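Probable 2-hydroxyhepta-2,4-diene-1,7-dioate isomerase (Thermus thermophilus, PDB 2DFU) probably isomerises 2-hydroxyhepta-2,4-diene-1,7-dioate as a metal-binding member of the fumarylacetoacetate hydrolase family. Local coordinates at residues L42-P47 with L168-W173; H112-L117 with E231-L236; A118-D123 with E220-V225; Y188-L193 with P238-E243. All coordinates share one frame; numbering follows the deposited sequence.

Interaction 1: residues L42-P47 with L168-W173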
loop_
_atom_site.group_PDB
_atom_site.type_symbol
_atom_site.label_atom_id
_atom_site.label_comp_id
_atom_site.label_asym_id
_atom_site.label_seq_id
_atom_site.Cartn_x
_atom_site.Cartn_y
_atom_site.Cartn_z
ATOM N N LEU A 42 14.841 0.538 -13.546
ATOM C CA LEU A 42 14.007 0.357 -12.365
ATOM C C LEU A 42 12.542 0.587 -12.733
ATOM O O LEU A 42 12.233 1.096 -13.812
ATOM C CB LEU A 42 14.396 1.376 -11.285
ATOM C CG LEU A 42 15.834 1.370 -10.756
ATOM C CD1 LEU A 42 16.041 2.562 -9.811
ATOM C CD2 LEU A 42 16.104 0.041 -10.033
ATOM N N PRO A 43 11.616 0.192 -11.850
ATOM C CA PRO A 43 10.206 0.427 -12.174
ATOM C C PRO A 43 10.085 1.961 -12.279
ATOM O O PRO A 43 10.634 2.690 -11.448
ATOM C CB PRO A 43 9.483 -0.138 -10.962
ATOM C CG PRO A 43 10.377 -1.275 -10.548
ATOM C CD PRO A 43 11.752 -0.659 -10.652
ATOM N N PRO A 44 9.370 2.465 -13.296
ATOM C CA PRO A 44 9.191 3.905 -13.519
ATOM C C PRO A 44 8.259 4.662 -12.578
ATOM O O PRO A 44 7.492 5.526 -13.017
ATOM C CB PRO A 44 8.709 3.959 -14.962
ATOM C CG PRO A 44 7.834 2.741 -15.034
ATOM C CD PRO A 44 8.662 1.680 -14.327
ATOM N N ALA A 45 8.328 4.346 -11.292
ATOM C CA ALA A 45 7.500 5.017 -10.296
ATOM C C ALA A 45 7.954 4.649 -8.891
ATOM O O ALA A 45 8.651 3.661 -8.702
ATOM C CB ALA A 45 6.029 4.626 -10.482
ATOM N N THR A 46 7.548 5.461 -7.917
ATOM C CA THR A 46 7.843 5.242 -6.492
ATOM C C THR A 46 6.494 5.476 -5.804
ATOM O O THR A 46 6.308 6.461 -5.094
ATOM C CB THR A 46 8.872 6.271 -5.956
ATOM O OG1 THR A 46 8.479 7.588 -6.358
ATOM C CG2 THR A 46 10.259 5.983 -6.500
ATOM N N PRO A 47 5.536 4.559 -6.016
ATOM C CA PRO A 47 4.177 4.610 -5.465
ATOM C C PRO A 47 3.994 4.477 -3.964
ATOM O O PRO A 47 4.685 3.701 -3.315
ATOM C CB PRO A 47 3.469 3.483 -6.210
ATOM C CG PRO A 47 4.553 2.460 -6.335
ATOM C CD PRO A 47 5.748 3.298 -6.757
ATOM N N LEU A 168 4.863 -7.901 -9.015
ATOM C CA LEU A 168 4.516 -6.821 -9.925
ATOM C C LEU A 168 5.664 -6.273 -10.767
ATOM O O LEU A 168 6.197 -5.195 -10.487
ATOM C CB LEU A 168 3.846 -5.659 -9.174
ATOM C CG LEU A 168 3.324 -4.536 -10.090
ATOM C CD1 LEU A 168 2.251 -5.085 -11.034
ATOM C CD2 LEU A 168 2.765 -3.395 -9.255
ATOM N N PRO A 169 6.093 -7.032 -11.787
ATOM C CA PRO A 169 7.178 -6.527 -12.635
ATOM C C PRO A 169 6.569 -5.268 -13.266
ATOM O O PRO A 169 5.399 -5.284 -13.657
ATOM C CB PRO A 169 7.361 -7.648 -13.658
ATOM C CG PRO A 169 7.036 -8.881 -12.867
ATOM C CD PRO A 169 5.802 -8.449 -12.083
ATOM N N LEU A 170 7.330 -4.181 -13.358
ATOM C CA LEU A 170 6.774 -2.950 -13.916
ATOM C C LEU A 170 7.801 -2.180 -14.732
ATOM O O LEU A 170 8.905 -1.918 -14.257
ATOM C CB LEU A 170 6.249 -2.060 -12.780
ATOM C CG LEU A 170 5.428 -0.825 -13.164
ATOM C CD1 LEU A 170 3.984 -1.236 -13.413
ATOM C CD2 LEU A 170 5.487 0.199 -12.046
ATOM N N GLY A 171 7.425 -1.807 -15.953
ATOM C CA GLY A 171 8.337 -1.070 -16.814
ATOM C C GLY A 171 8.031 -1.263 -18.293
ATOM O O GLY A 171 6.905 -1.602 -18.648
ATOM N N PRO A 172 9.014 -1.065 -19.186
ATOM C CA PRO A 172 10.407 -0.670 -18.930
ATOM C C PRO A 172 10.501 0.812 -18.590
ATOM O O PRO A 172 11.479 1.285 -18.004
ATOM C CB PRO A 172 11.083 -0.963 -20.262
ATOM C CG PRO A 172 10.007 -0.514 -21.243
ATOM C CD PRO A 172 8.758 -1.162 -20.639
ATOM N N TRP A 173 9.478 1.545 -18.998
ATOM C CA TRP A 173 9.451 2.965 -18.751
ATOM C C TRP A 173 8.046 3.464 -18.982
ATOM O O TRP A 173 7.138 2.715 -19.315
ATOM C CB TRP A 173 10.436 3.680 -19.690
ATOM C CG TRP A 173 10.455 3.069 -21.048
ATOM C CD1 TRP A 173 9.402 3.059 -21.988
ATOM C CD2 TRP A 173 11.601 2.481 -21.711
ATOM N NE1 TRP A 173 9.768 2.510 -23.177
ATOM C CE2 TRP A 173 11.188 2.111 -23.020
ATOM C CE3 TRP A 173 12.906 2.225 -21.319
ATOM C CZ2 TRP A 173 12.073 1.497 -23.882
ATOM C CZ3 TRP A 173 13.799 1.614 -22.181
ATOM C CH2 TRP A 173 13.376 1.238 -23.472
HETATM O O HOH W 1 11.923 2.984 -15.679
#
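In this fumarylacetoacetate hydrolase-type fold, the proline pair Pro43-Pro44, in the loop between strands 41-42 and 50-53, lies against Leu170, Gly171 and Trp173 of strand 168-175, which turns a corner at Pro172. No direct hydrogen bond joins the two segments, so shape does most of the work. The CA-H of Pro43 points at Leu170 O over 3.4 Å, a fairly straight contact of 151° at the hydrogen. With its CG anti to the backbone N (chi1 -171°), Leu170 brings CD2 to 4.2 Å from Pro44 CD and equally near Pro43 CB, touching both rings. The Pro44 ring then runs along the strand: CD sits 3.7 Å from Gly171 CA, while CB and CG reach the backbone of Trp173. An alanine here would probably leave a gap over Gly171 and let the loop turn more freely, since CD, which meets Leu170 and Gly171, and CG, beside Trp173, would be gone. Thr141 of strand 137-148 touches both Pro44 and Leu170. Beyond Gly171 a cis peptide bond precedes Pro172, whose CG lies 3.3 Å above the centre of the Trp173 ring. A water stands 2.7 Å from Leu42 O and 2.9 Å from Pro172 O.

Interaction 2: residues H112-L117 with E231-L236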
loop_
_atom_site.group_PDB
_atom_site.type_symbol
_atom_site.label_atom_id
_atom_site.label_comp_id
_atom_site.label_asym_id
_atom_site.label_seq_id
_atom_site.Cartn_x
_atom_site.Cartn_y
_atom_site.Cartn_z
ATOM N N HIS A 112 -0.076 -17.623 -11.902
ATOM C CA HIS A 112 -0.555 -17.211 -13.219
ATOM C C HIS A 112 -0.097 -15.814 -13.627
ATOM O O HIS A 112 0.165 -14.960 -12.774
ATOM C CB HIS A 112 -2.081 -17.253 -13.262
ATOM C CG HIS A 112 -2.655 -18.636 -13.288
ATOM N ND1 HIS A 112 -2.506 -19.526 -12.247
ATOM C CD2 HIS A 112 -3.393 -19.275 -14.227
ATOM C CE1 HIS A 112 -3.131 -20.653 -12.542
ATOM N NE2 HIS A 112 -3.678 -20.526 -13.738
ATOM N N TYR A 113 -0.013 -15.593 -14.939
ATOM C CA TYR A 113 0.395 -14.303 -15.497
ATOM C C TYR A 113 -0.798 -13.522 -16.050
ATOM O O TYR A 113 -1.762 -14.104 -16.544
ATOM C CB TYR A 113 1.423 -14.503 -16.614
ATOM C CG TYR A 113 0.984 -15.465 -17.703
ATOM C CD1 TYR A 113 0.139 -15.057 -18.738
ATOM C CD2 TYR A 113 1.398 -16.800 -17.681
ATOM C CE1 TYR A 113 -0.288 -15.961 -19.725
ATOM C CE2 TYR A 113 0.983 -17.706 -18.651
ATOM C CZ TYR A 113 0.140 -17.287 -19.669
ATOM O OH TYR A 113 -0.277 -18.209 -20.603
ATOM N N GLU A 114 -0.711 -12.201 -15.961
ATOM C CA GLU A 114 -1.750 -11.305 -16.449
ATOM C C GLU A 114 -1.079 -10.011 -16.925
ATOM O O GLU A 114 -0.677 -9.185 -16.101
ATOM C CB GLU A 114 -2.751 -10.999 -15.320
ATOM C CG GLU A 114 -3.601 -12.193 -14.881
ATOM C CD GLU A 114 -4.461 -11.915 -13.641
ATOM O OE1 GLU A 114 -4.702 -10.732 -13.316
ATOM O OE2 GLU A 114 -4.916 -12.887 -12.996
ATOM N N GLY A 115 -0.939 -9.844 -18.243
ATOM C CA GLY A 115 -0.321 -8.641 -18.780
ATOM C C GLY A 115 -1.296 -7.478 -18.704
ATOM O O GLY A 115 -2.474 -7.660 -18.991
ATOM N N GLU A 116 -0.829 -6.285 -18.338
ATOM C CA GLU A 116 -1.744 -5.152 -18.211
ATOM C C GLU A 116 -1.141 -3.785 -18.491
ATOM O O GLU A 116 0.068 -3.576 -18.352
ATOM C CB GLU A 116 -2.327 -5.117 -16.794
ATOM C CG GLU A 116 -3.056 -6.384 -16.369
ATOM C CD GLU A 116 -3.610 -6.289 -14.956
ATOM O OE1 GLU A 116 -3.793 -5.157 -14.460
ATOM O OE2 GLU A 116 -3.877 -7.345 -14.347
ATOM N N LEU A 117 -2.000 -2.848 -18.880
ATOM C CA LEU A 117 -1.566 -1.476 -19.111
ATOM C C LEU A 117 -1.554 -0.865 -17.712
ATOM O O LEU A 117 -2.499 -1.053 -16.944
ATOM C CB LEU A 117 -2.568 -0.717 -19.978
ATOM C CG LEU A 117 -2.329 0.800 -20.047
ATOM C CD1 LEU A 117 -1.110 1.087 -20.906
ATOM C CD2 LEU A 117 -3.548 1.494 -20.632
ATOM N N GLU A 231 -8.051 -11.788 -22.064
ATOM C CA GLU A 231 -8.170 -13.232 -21.895
ATOM C C GLU A 231 -6.805 -13.846 -22.184
ATOM O O GLU A 231 -5.920 -13.182 -22.730
ATOM C CB GLU A 231 -9.200 -13.821 -22.864
ATOM C CG GLU A 231 -10.621 -13.333 -22.659
ATOM C CD GLU A 231 -11.633 -14.162 -23.428
ATOM O OE1 GLU A 231 -11.980 -15.269 -22.954
ATOM O OE2 GLU A 231 -12.071 -13.713 -24.510
ATOM N N GLY A 232 -6.635 -15.112 -21.818
ATOM C CA GLY A 232 -5.369 -15.780 -22.061
ATOM C C GLY A 232 -4.561 -16.006 -20.798
ATOM O O GLY A 232 -3.408 -16.435 -20.869
ATOM N N VAL A 233 -5.150 -15.708 -19.643
ATOM C CA VAL A 233 -4.460 -15.904 -18.374
ATOM C C VAL A 233 -4.139 -17.388 -18.226
ATOM O O VAL A 233 -5.045 -18.225 -18.179
ATOM C CB VAL A 233 -5.331 -15.443 -17.178
ATOM C CG1 VAL A 233 -4.670 -15.842 -15.862
ATOM C CG2 VAL A 233 -5.520 -13.924 -17.227
ATOM N N GLY A 234 -2.849 -17.707 -18.153
ATOM C CA GLY A 234 -2.430 -19.096 -18.032
ATOM C C GLY A 234 -1.463 -19.367 -16.892
ATOM O O GLY A 234 -1.037 -18.452 -16.189
ATOM N N ALA A 235 -1.107 -20.633 -16.719
ATOM C CA ALA A 235 -0.205 -21.046 -15.652
ATOM C C ALA A 235 1.260 -20.804 -15.979
ATOM O O ALA A 235 1.692 -20.949 -17.120
ATOM C CB ALA A 235 -0.429 -22.524 -15.331
ATOM N N LEU A 236 2.024 -20.434 -14.961
ATOM C CA LEU A 236 3.447 -20.179 -15.122
ATOM C C LEU A 236 4.259 -21.337 -14.568
ATOM O O LEU A 236 3.760 -22.153 -13.796
ATOM C CB LEU A 236 3.851 -18.907 -14.376
ATOM C CG LEU A 236 3.470 -17.574 -15.011
ATOM C CD1 LEU A 236 3.489 -16.470 -13.953
ATOM C CD2 LEU A 236 4.443 -17.273 -16.141
HETATM O O HOH W 2 0.421 -20.750 -19.811
#
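Tyr113 lies beneath the loop Gly232-Leu236 and touches it along its whole length. Its CB rests 3.9 Å from Leu236 CD1. Because CG sits between the backbone N and the carbonyl carbon (chi1 53°), the ring turns in under the loop. On one side CD2 meets Leu236 CD2 at 3.4 Å; on the other CE1 meets Gly232 O at 3.4 Å. Gly234 lies across the ring, its O 3.2 Å above the ring plane toward the rim, and the same oxygen accepts a bond from Tyr113 N (3.3 Å, 156° at the hydrogen). At the tip, OH shares a water with Ala235 O, 2.8 Å from the hydroxyl. A side chain on Gly234 would collide with that hydroxyl. An alanine in place of Tyr113 would probably open a gap under Gly234 and leave the loop held less firmly, with the water losing its hydroxyl partner. Alongside, Ala235 CA stands over the face of the His112 ring, 4.0 Å from its centroid in a CH-pi contact, while His112 ND1 is bonded to Glu110 O. Val233 CG2 packs on Glu114 CG at 3.5 Å. The backbones join in a single beta bridge, His112 with Ala235, beside a Glu-x-Glu sequence, Glu114 and Glu116, whose carboxylates gather near Asp145, consistent with the acidic metal site of fumarylacetoacetate hydrolase-family enzymes.

Interaction 3: residues A118-D123 with E220-V225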
loop_
_atom_site.group_PDB
_atom_site.type_symbol
_atom_site.label_atom_id
_atom_site.label_comp_id
_atom_site.label_asym_id
_atom_site.label_seq_id
_atom_site.Cartn_x
_atom_site.Cartn_y
_atom_site.Cartn_z
ATOM N N ALA A 118 -0.490 -0.147 -17.373
ATOM C CA ALA A 118 -0.401 0.465 -16.055
ATOM C C ALA A 118 -0.358 1.988 -16.146
ATOM O O ALA A 118 0.199 2.550 -17.085
ATOM C CB ALA A 118 0.829 -0.056 -15.322
ATOM N N VAL A 119 -0.955 2.656 -15.166
ATOM C CA VAL A 119 -0.966 4.106 -15.161
ATOM C C VAL A 119 -0.158 4.655 -14.002
ATOM O O VAL A 119 -0.230 4.142 -12.890
ATOM C CB VAL A 119 -2.401 4.655 -15.044
ATOM C CG1 VAL A 119 -2.384 6.164 -15.126
ATOM C CG2 VAL A 119 -3.267 4.078 -16.134
ATOM N N VAL A 120 0.624 5.695 -14.268
ATOM C CA VAL A 120 1.408 6.331 -13.220
ATOM C C VAL A 120 0.811 7.722 -13.031
ATOM O O VAL A 120 0.833 8.548 -13.934
ATOM C CB VAL A 120 2.904 6.457 -13.603
ATOM C CG1 VAL A 120 3.666 7.135 -12.474
ATOM C CG2 VAL A 120 3.498 5.068 -13.881
ATOM N N VAL A 121 0.272 7.966 -11.848
ATOM C CA VAL A 121 -0.353 9.238 -11.535
ATOM C C VAL A 121 0.637 10.387 -11.447
ATOM O O VAL A 121 1.708 10.257 -10.853
ATOM C CB VAL A 121 -1.136 9.119 -10.219
ATOM C CG1 VAL A 121 -1.684 10.476 -9.792
ATOM C CG2 VAL A 121 -2.254 8.103 -10.397
ATOM N N GLY A 122 0.271 11.519 -12.045
ATOM C CA GLY A 122 1.135 12.687 -12.020
ATOM C C GLY A 122 0.753 13.712 -10.962
ATOM O O GLY A 122 1.599 14.158 -10.196
ATOM N N ASP A 123 -0.516 14.103 -10.926
ATOM C CA ASP A 123 -0.982 15.082 -9.946
ATOM C C ASP A 123 -1.946 14.408 -8.977
ATOM O O ASP A 123 -2.700 13.518 -9.371
ATOM C CB ASP A 123 -1.698 16.248 -10.647
ATOM C CG ASP A 123 -0.885 16.831 -11.801
ATOM O OD1 ASP A 123 0.262 17.264 -11.567
ATOM O OD2 ASP A 123 -1.392 16.859 -12.945
ATOM N N GLU A 220 -1.977 9.566 -4.906
ATOM C CA GLU A 220 -0.820 10.446 -4.773
ATOM C C GLU A 220 0.050 10.456 -6.017
ATOM O O GLU A 220 -0.017 9.543 -6.841
ATOM C CB GLU A 220 0.049 10.007 -3.591
ATOM C CG GLU A 220 -0.578 10.191 -2.221
ATOM C CD GLU A 220 -0.804 11.654 -1.878
ATOM O OE1 GLU A 220 0.156 12.447 -1.990
ATOM O OE2 GLU A 220 -1.936 12.010 -1.499
ATOM N N PRO A 221 0.879 11.501 -6.175
ATOM C CA PRO A 221 1.748 11.557 -7.349
ATOM C C PRO A 221 2.623 10.305 -7.341
ATOM O O PRO A 221 3.115 9.890 -6.286
ATOM C CB PRO A 221 2.558 12.828 -7.114
ATOM C CG PRO A 221 1.591 13.705 -6.389
ATOM C CD PRO A 221 0.981 12.744 -5.388
ATOM N N LEU A 222 2.786 9.713 -8.523
ATOM C CA LEU A 222 3.577 8.507 -8.736
ATOM C C LEU A 222 2.939 7.197 -8.247
ATOM O O LEU A 222 3.579 6.146 -8.267
ATOM C CB LEU A 222 4.991 8.688 -8.164
ATOM C CG LEU A 222 5.711 9.917 -8.753
ATOM C CD1 LEU A 222 7.142 9.995 -8.230
ATOM C CD2 LEU A 222 5.716 9.841 -10.271
ATOM N N ASP A 223 1.680 7.251 -7.809
ATOM C CA ASP A 223 0.988 6.019 -7.421
ATOM C C ASP A 223 0.763 5.281 -8.739
ATOM O O ASP A 223 0.719 5.901 -9.801
ATOM C CB ASP A 223 -0.376 6.301 -6.785
ATOM C CG ASP A 223 -0.291 6.524 -5.289
ATOM O OD1 ASP A 223 0.777 6.266 -4.702
ATOM O OD2 ASP A 223 -1.307 6.942 -4.699
ATOM N N VAL A 224 0.613 3.965 -8.669
ATOM C CA VAL A 224 0.403 3.160 -9.864
ATOM C C VAL A 224 -0.996 2.542 -9.847
ATOM O O VAL A 224 -1.488 2.112 -8.799
ATOM C CB VAL A 224 1.478 2.033 -9.959
ATOM C CG1 VAL A 224 1.146 1.070 -11.077
ATOM C CG2 VAL A 224 2.853 2.648 -10.194
ATOM N N VAL A 225 -1.647 2.520 -11.002
ATOM C CA VAL A 225 -2.981 1.934 -11.106
ATOM C C VAL A 225 -2.960 0.946 -12.260
ATOM O O VAL A 225 -2.531 1.300 -13.362
ATOM C CB VAL A 225 -4.057 3.021 -11.385
ATOM C CG1 VAL A 225 -5.421 2.376 -11.570
ATOM C CG2 VAL A 225 -4.100 4.031 -10.233
#
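Val119 and Val225 face each other as an antiparallel hydrogen-bonded pair, tied by Val119 N to Val225 O (2.8 Å) and by Val225 N to Val119 O. Next comes the non-hydrogen-bonded pair Val120-Val224, and then the regular pairing gives way to a type II beta turn, Glu220 to Asp223. There Val121 meets two residues at once: its N donates to Asp223 O, nearly straight at 169°, while its O accepts from Leu222 N at 2.6 Å. With Leu222 at a positive phi of 74°, this pattern matches a G1 beta bulge, a common companion of a type II turn, although leucine stands where glycine is usual. The paired valines sort onto two faces. Val119 and Val225, their CB atoms 4.3 Å apart, lie on the face covered by helix 206-214, where Ile209, Leu210 and Ile213 pack on Val225. On the opposite face are Val120 and Val224, the latter also touched by Leu170 and Ala45. The CG1 of Val120, anti to its backbone N (chi1 180°), reaches along the strand to the turn and meets Leu222 CD2 at 4.0 Å. Val121 CG1 lies 3.5 Å from Glu220 O, against the turn. Asp223 closes the turn from its side chain: OD2 accepts from Glu220 N at 2.7 Å, the donor standing above the carboxylate plane. That oxygen also forms a salt bridge with Lys49, and OD1 is bonded to Thr48, so both carboxylate oxygens are held. At the outer end of the pairing, Pro221 CB rests 3.5 Å from Gly122 O.

Interaction 4: residues Y188-L193 with P238-E243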
loop_
_atom_site.group_PDB
_atom_site.type_symbol
_atom_site.label_atom_id
_atom_site.label_comp_id
_atom_site.label_asym_id
_atom_site.label_seq_id
_atom_site.Cartn_x
_atom_site.Cartn_y
_atom_site.Cartn_z
ATOM N N TYR A 188 3.415 -12.534 -24.272
ATOM C CA TYR A 188 4.080 -13.681 -24.882
ATOM C C TYR A 188 4.807 -14.476 -23.802
ATOM O O TYR A 188 5.474 -13.904 -22.942
ATOM C CB TYR A 188 5.102 -13.229 -25.933
ATOM C CG TYR A 188 4.524 -12.408 -27.065
ATOM C CD1 TYR A 188 4.325 -11.035 -26.926
ATOM C CD2 TYR A 188 4.165 -13.006 -28.273
ATOM C CE1 TYR A 188 3.783 -10.277 -27.959
ATOM C CE2 TYR A 188 3.619 -12.259 -29.313
ATOM C CZ TYR A 188 3.432 -10.896 -29.148
ATOM O OH TYR A 188 2.885 -10.155 -30.165
ATOM N N VAL A 189 4.662 -15.794 -23.839
ATOM C CA VAL A 189 5.342 -16.649 -22.878
ATOM C C VAL A 189 6.177 -17.659 -23.665
ATOM O O VAL A 189 5.650 -18.431 -24.469
ATOM C CB VAL A 189 4.341 -17.378 -21.959
ATOM C CG1 VAL A 189 5.083 -18.332 -21.043
ATOM C CG2 VAL A 189 3.562 -16.357 -21.126
ATOM N N ASN A 190 7.484 -17.625 -23.442
ATOM C CA ASN A 190 8.408 -18.505 -24.137
ATOM C C ASN A 190 8.241 -18.383 -25.657
ATOM O O ASN A 190 8.221 -19.374 -26.386
ATOM C CB ASN A 190 8.211 -19.949 -23.661
ATOM C CG ASN A 190 8.448 -20.097 -22.161
ATOM O OD1 ASN A 190 9.353 -19.469 -21.600
ATOM N ND2 ASN A 190 7.642 -20.930 -21.505
ATOM N N GLY A 191 8.115 -17.142 -26.116
ATOM C CA GLY A 191 7.976 -16.867 -27.535
ATOM C C GLY A 191 6.602 -17.041 -28.155
ATOM O O GLY A 191 6.435 -16.781 -29.346
ATOM N N THR A 192 5.617 -17.454 -27.367
ATOM C CA THR A 192 4.271 -17.671 -27.896
ATOM C C THR A 192 3.211 -16.708 -27.350
ATOM O O THR A 192 3.106 -16.500 -26.138
ATOM C CB THR A 192 3.803 -19.114 -27.606
ATOM O OG1 THR A 192 4.771 -20.041 -28.112
ATOM C CG2 THR A 192 2.468 -19.379 -28.260
ATOM N N LEU A 193 2.413 -16.145 -28.256
ATOM C CA LEU A 193 1.354 -15.213 -27.890
ATOM C C LEU A 193 0.313 -15.905 -27.013
ATOM O O LEU A 193 -0.213 -16.956 -27.376
ATOM C CB LEU A 193 0.684 -14.667 -29.153
ATOM C CG LEU A 193 -0.497 -13.709 -28.975
ATOM C CD1 LEU A 193 -0.016 -12.407 -28.371
ATOM C CD2 LEU A 193 -1.151 -13.450 -30.330
ATOM N N PRO A 238 8.609 -22.324 -13.384
ATOM C CA PRO A 238 9.947 -21.781 -13.158
ATOM C C PRO A 238 10.676 -21.699 -14.497
ATOM O O PRO A 238 10.580 -22.609 -15.319
ATOM C CB PRO A 238 10.572 -22.809 -12.226
ATOM C CG PRO A 238 9.399 -23.222 -11.376
ATOM C CD PRO A 238 8.285 -23.370 -12.395
ATOM N N GLY A 239 11.381 -20.601 -14.733
ATOM C CA GLY A 239 12.103 -20.476 -15.984
ATOM C C GLY A 239 11.339 -19.832 -17.124
ATOM O O GLY A 239 11.932 -19.515 -18.153
ATOM N N ASP A 240 10.032 -19.642 -16.971
ATOM C CA ASP A 240 9.260 -19.012 -18.035
ATOM C C ASP A 240 9.749 -17.597 -18.328
ATOM O O ASP A 240 10.023 -16.818 -17.410
ATOM C CB ASP A 240 7.773 -18.940 -17.680
ATOM C CG ASP A 240 7.041 -20.240 -17.933
ATOM O OD1 ASP A 240 7.577 -21.120 -18.650
ATOM O OD2 ASP A 240 5.910 -20.372 -17.421
ATOM N N ARG A 241 9.859 -17.278 -19.615
ATOM C CA ARG A 241 10.281 -15.954 -20.051
ATOM C C ARG A 241 9.058 -15.224 -20.578
ATOM O O ARG A 241 8.379 -15.712 -21.482
ATOM C CB ARG A 241 11.338 -16.063 -21.148
ATOM C CG ARG A 241 12.675 -16.580 -20.645
ATOM C CD ARG A 241 13.702 -16.590 -21.759
ATOM N NE ARG A 241 15.045 -16.788 -21.233
ATOM C CZ ARG A 241 16.148 -16.750 -21.970
ATOM N NH1 ARG A 241 16.069 -16.517 -23.277
ATOM N NH2 ARG A 241 17.329 -16.936 -21.396
ATOM N N LEU A 242 8.772 -14.058 -20.009
ATOM C CA LEU A 242 7.572 -13.277 -20.268
ATOM C C LEU A 242 7.866 -11.927 -20.931
ATOM O O LEU A 242 8.795 -11.199 -20.602
ATOM C CB LEU A 242 6.828 -13.033 -18.963
ATOM C CG LEU A 242 6.077 -14.256 -18.462
ATOM C CD1 LEU A 242 6.965 -15.158 -17.609
ATOM C CD2 LEU A 242 4.896 -13.886 -17.571
ATOM N N GLU A 243 7.011 -11.637 -21.900
ATOM C CA GLU A 243 7.109 -10.384 -22.620
ATOM C C GLU A 243 5.717 -9.774 -22.771
ATOM O O GLU A 243 4.818 -10.375 -23.325
ATOM C CB GLU A 243 7.645 -10.760 -24.002
ATOM C CG GLU A 243 8.074 -9.585 -24.871
ATOM C CD GLU A 243 8.669 -10.148 -26.152
ATOM O OE1 GLU A 243 8.560 -9.503 -27.186
ATOM O OE2 GLU A 243 9.196 -11.263 -26.115
HETATM O O HOH W 3 8.542 -14.593 -24.463
#
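Tyr188 opens the pairing opposite Glu243, its N donating to Glu243 O at 2.7 Å and its O accepting from Glu243 N. The two CB atoms sit 4.0 Å apart on one face of the sheet. Glu243 O lies at the edge of the tyrosine ring, near its plane, whereas Leu193 CD1 stands 3.7 Å above the Tyr188 ring plane, toward its rim. Val189 points to the other face, where CG2 meets Leu242 CG at 4.2 Å and CG1 approaches Asp240 CG; Tyr113 touches Val189 and Leu242 alike. Asn190 makes three hydrogen bonds to Asp240 and Arg241. Its N donates to Arg241 O, almost linear at 175°. Its side chain, with CG beside the backbone N (chi1 -60°), accepts at OD1 from Arg241 N at 3.0 Å, the donor tilted from the amide carbonyl plane. ND2 gives a hydrogen in its own plane to Asp240 OD1 at 2.9 Å, arriving above a carboxylate turned 65° from it; Asp240 OD2 is bonded to Arg237 N. These bonds should fix the amide's rotation. Gly191 N donates to a water (3.1 Å) that donates to Arg241 O. Thr192 and Val189 exchange backbone bonds, N to O each way. Asn-Gly at the centre of a type I' turn is the classic signature of a tight two-residue beta hairpin, here linking strands 184-189 and 192-198, with strand 241-246 paired along its inner arm.

How the interactions relate
Along the chain the segments run 42-47, 112-117, 118-123, 168-173, 188-193, 220-225, 231-236 and 238-243, so most of the contacts interlace and only interaction 1 closes before interaction 4 opens. Interactions 2 and 3 use successive parts of strand 111-121, their centres about 22 Å apart on opposite sides of the chain's centre. Each has a neighbour. Interaction 1, about 11 Å from interaction 3 between centres, touches it where Thr46 and Pro47 pack on Leu222. Interaction 4 touches interaction 2 where Tyr113 and Leu236 meet Leu242. Strand 111-121 thus connects the region beside loop 42-47 with the separate five-stranded sheet, binding distant parts of the sequence into one compact body.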